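Local coordinates for protein DegQ (PDB 4YO1) that probably works as a periplasmic serine endopeptidase of the HtrA family, its trypsin-like protease domain followed here by a PDZ domain, at residues Ser299-Val304 with Ile332-Asp337. The protein carries 1 engineered substitution. Residues are numbered along the deposited sequence; the frame is centred on the assembly and turned at random.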
loop_
_atom_site.group_PDB
_atom_site.type_symbol
_atom_site.label_atom_id
_atom_site.label_comp_id
_atom_site.label_asym_id
_atom_site.label_seq_id
_atom_site.Cartn_x
_atom_site.Cartn_y
_atom_site.Cartn_z
ATOM N N SER A 299 -20.240 -34.976 -14.198
ATOM C CA SER A 299 -20.597 -34.165 -15.351
ATOM C C SER A 299 -21.192 -35.047 -16.430
ATOM O O SER A 299 -20.830 -36.226 -16.546
ATOM C CB SER A 299 -19.367 -33.457 -15.914
ATOM O OG SER A 299 -18.730 -32.663 -14.928
ATOM N N GLY A 300 -22.094 -34.476 -17.226
ATOM C CA GLY A 300 -22.734 -35.218 -18.293
ATOM C C GLY A 300 -23.993 -35.916 -17.811
ATOM O O GLY A 300 -24.723 -36.515 -18.607
ATOM N N ASP A 301 -24.247 -35.856 -16.506
ATOM C CA ASP A 301 -25.502 -36.357 -15.962
ATOM C C ASP A 301 -26.667 -35.414 -16.269
ATOM O O ASP A 301 -26.477 -34.306 -16.779
ATOM C CB ASP A 301 -25.388 -36.590 -14.457
ATOM C CG ASP A 301 -24.433 -37.713 -14.116
ATOM O OD1 ASP A 301 -23.899 -38.343 -15.056
ATOM O OD2 ASP A 301 -24.218 -37.972 -12.908
ATOM N N VAL A 302 -27.876 -35.870 -15.965
ATOM C CA VAL A 302 -29.079 -35.114 -16.264
ATOM C C VAL A 302 -30.057 -35.205 -15.109
ATOM O O VAL A 302 -30.592 -36.274 -14.824
ATOM C CB VAL A 302 -29.772 -35.651 -17.528
ATOM C CG1 VAL A 302 -31.082 -34.919 -17.770
ATOM C CG2 VAL A 302 -28.857 -35.523 -18.734
ATOM N N ILE A 303 -30.292 -34.081 -14.443
ATOM C CA ILE A 303 -31.280 -34.046 -13.372
ATOM C C ILE A 303 -32.688 -33.920 -13.934
ATOM O O ILE A 303 -32.944 -33.107 -14.815
ATOM C CB ILE A 303 -31.019 -32.897 -12.388
ATOM C CG1 ILE A 303 -29.671 -33.088 -11.696
ATOM C CG2 ILE A 303 -32.124 -32.818 -11.344
ATOM C CD1 ILE A 303 -28.592 -32.224 -12.262
ATOM N N VAL A 304 -33.596 -34.742 -13.426
ATOM C CA VAL A 304 -34.977 -34.694 -13.865
ATOM C C VAL A 304 -35.887 -34.386 -12.680
ATOM O O VAL A 304 -37.019 -33.935 -12.855
ATOM C CB VAL A 304 -35.387 -36.016 -14.533
ATOM C CG1 VAL A 304 -36.786 -35.904 -15.143
ATOM C CG2 VAL A 304 -34.371 -36.397 -15.601
ATOM N N ILE A 332 -32.011 -36.239 -5.331
ATOM C CA ILE A 332 -32.077 -35.783 -6.709
ATOM C C ILE A 332 -31.940 -36.903 -7.738
ATOM O O ILE A 332 -30.883 -37.512 -7.899
ATOM C CB ILE A 332 -31.087 -34.625 -6.984
ATOM C CG1 ILE A 332 -29.638 -35.068 -6.837
ATOM C CG2 ILE A 332 -31.330 -33.489 -6.015
ATOM C CD1 ILE A 332 -28.667 -33.960 -7.106
ATOM N N LYS A 333 -33.041 -37.179 -8.424
ATOM C CA LYS A 333 -33.018 -38.118 -9.531
ATOM C C LYS A 333 -32.108 -37.587 -10.630
ATOM O O LYS A 333 -32.207 -36.427 -11.031
ATOM C CB LYS A 333 -34.428 -38.346 -10.080
ATOM C CG LYS A 333 -35.175 -39.525 -9.466
ATOM C CD LYS A 333 -36.562 -39.676 -10.087
ATOM C CE LYS A 333 -37.227 -40.981 -9.677
ATOM N NZ LYS A 333 -38.515 -41.207 -10.395
ATOM N N ILE A 334 -31.206 -38.438 -11.095
ATOM C CA ILE A 334 -30.354 -38.108 -12.223
ATOM C C ILE A 334 -30.505 -39.203 -13.258
ATOM O O ILE A 334 -31.205 -40.189 -13.034
ATOM C CB ILE A 334 -28.874 -38.027 -11.824
ATOM C CG1 ILE A 334 -28.321 -39.430 -11.556
ATOM C CG2 ILE A 334 -28.697 -37.126 -10.611
ATOM C CD1 ILE A 334 -26.875 -39.450 -11.143
ATOM N N LEU A 335 -29.848 -39.033 -14.394
ATOM C CA LEU A 335 -29.929 -40.018 -15.450
ATOM C C LEU A 335 -28.606 -40.055 -16.199
ATOM O O LEU A 335 -28.378 -39.291 -17.135
ATOM C CB LEU A 335 -31.095 -39.701 -16.383
ATOM C CG LEU A 335 -31.855 -40.903 -16.945
ATOM C CD1 LEU A 335 -33.121 -40.469 -17.640
ATOM C CD2 LEU A 335 -30.986 -41.659 -17.909
ATOM N N ARG A 336 -27.737 -40.959 -15.761
ATOM C CA ARG A 336 -26.407 -41.125 -16.326
ATOM C C ARG A 336 -26.373 -42.343 -17.238
ATOM O O ARG A 336 -26.571 -43.462 -16.774
ATOM C CB ARG A 336 -25.395 -41.307 -15.195
ATOM C CG ARG A 336 -23.966 -41.536 -15.644
ATOM C CD ARG A 336 -23.046 -41.695 -14.441
ATOM N NE ARG A 336 -23.152 -40.569 -13.517
ATOM C CZ ARG A 336 -23.197 -40.684 -12.192
ATOM N NH1 ARG A 336 -23.143 -41.882 -11.627
ATOM N NH2 ARG A 336 -23.295 -39.601 -11.430
ATOM N N ASP A 337 -26.124 -42.113 -18.526
ATOM C CA ASP A 337 -26.066 -43.169 -19.536
ATOM C C ASP A 337 -27.251 -44.128 -19.442
ATOM O O ASP A 337 -27.087 -45.299 -19.101
ATOM C CB ASP A 337 -24.744 -43.930 -19.443
ATOM C CG ASP A 337 -24.491 -44.813 -20.647
ATOM O OD1 ASP A 337 -24.140 -44.254 -21.709
ATOM O OD2 ASP A 337 -24.647 -46.053 -20.534
#
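Asp-301 and Arg-336 meet through a salt bridge at one end of this strand pair. NE of Arg-336 donates to the syn side of OD1 of Asp-301 at 2.8 Å, and OD1 in turn lies close to the guanidinium plane. NH2 is also modelled against OD2 of Asp-301, at 2.4 Å, a separation too short to be taken literally. Carboxylate and guanidinium are not coplanar but turned 37° apart. The arginine chain leaves the backbone extended, then bends at chi3 (-54°), which swings NE back toward the carboxylate. Beside the pair, CD1 of Ile-334 comes to 3.5 Å from OD2 of Asp-301, putting a methyl against the buried acid.

Farther along, the backbones join: Val-304 N donates to Lys-333 O at 3.2 Å, and CA of Ile-334 makes a CA-H...O contact with Val-302 O. Val-302 and Leu-335 lie CB to CB at 4.4 Å, with Phe-278 touching both, whereas Ile-303 CG1 meets Ile-334 CG2.

In the second shell, Lys-298 N also bonds OD2 of Asp-301 and Gly-296 O receives NH2 of Arg-336, tying both charged groups to the chain just before Ser-299. Strands 302-306 and 329-336 pair antiparallel inside the curled beta-sheet of the PDZ domain.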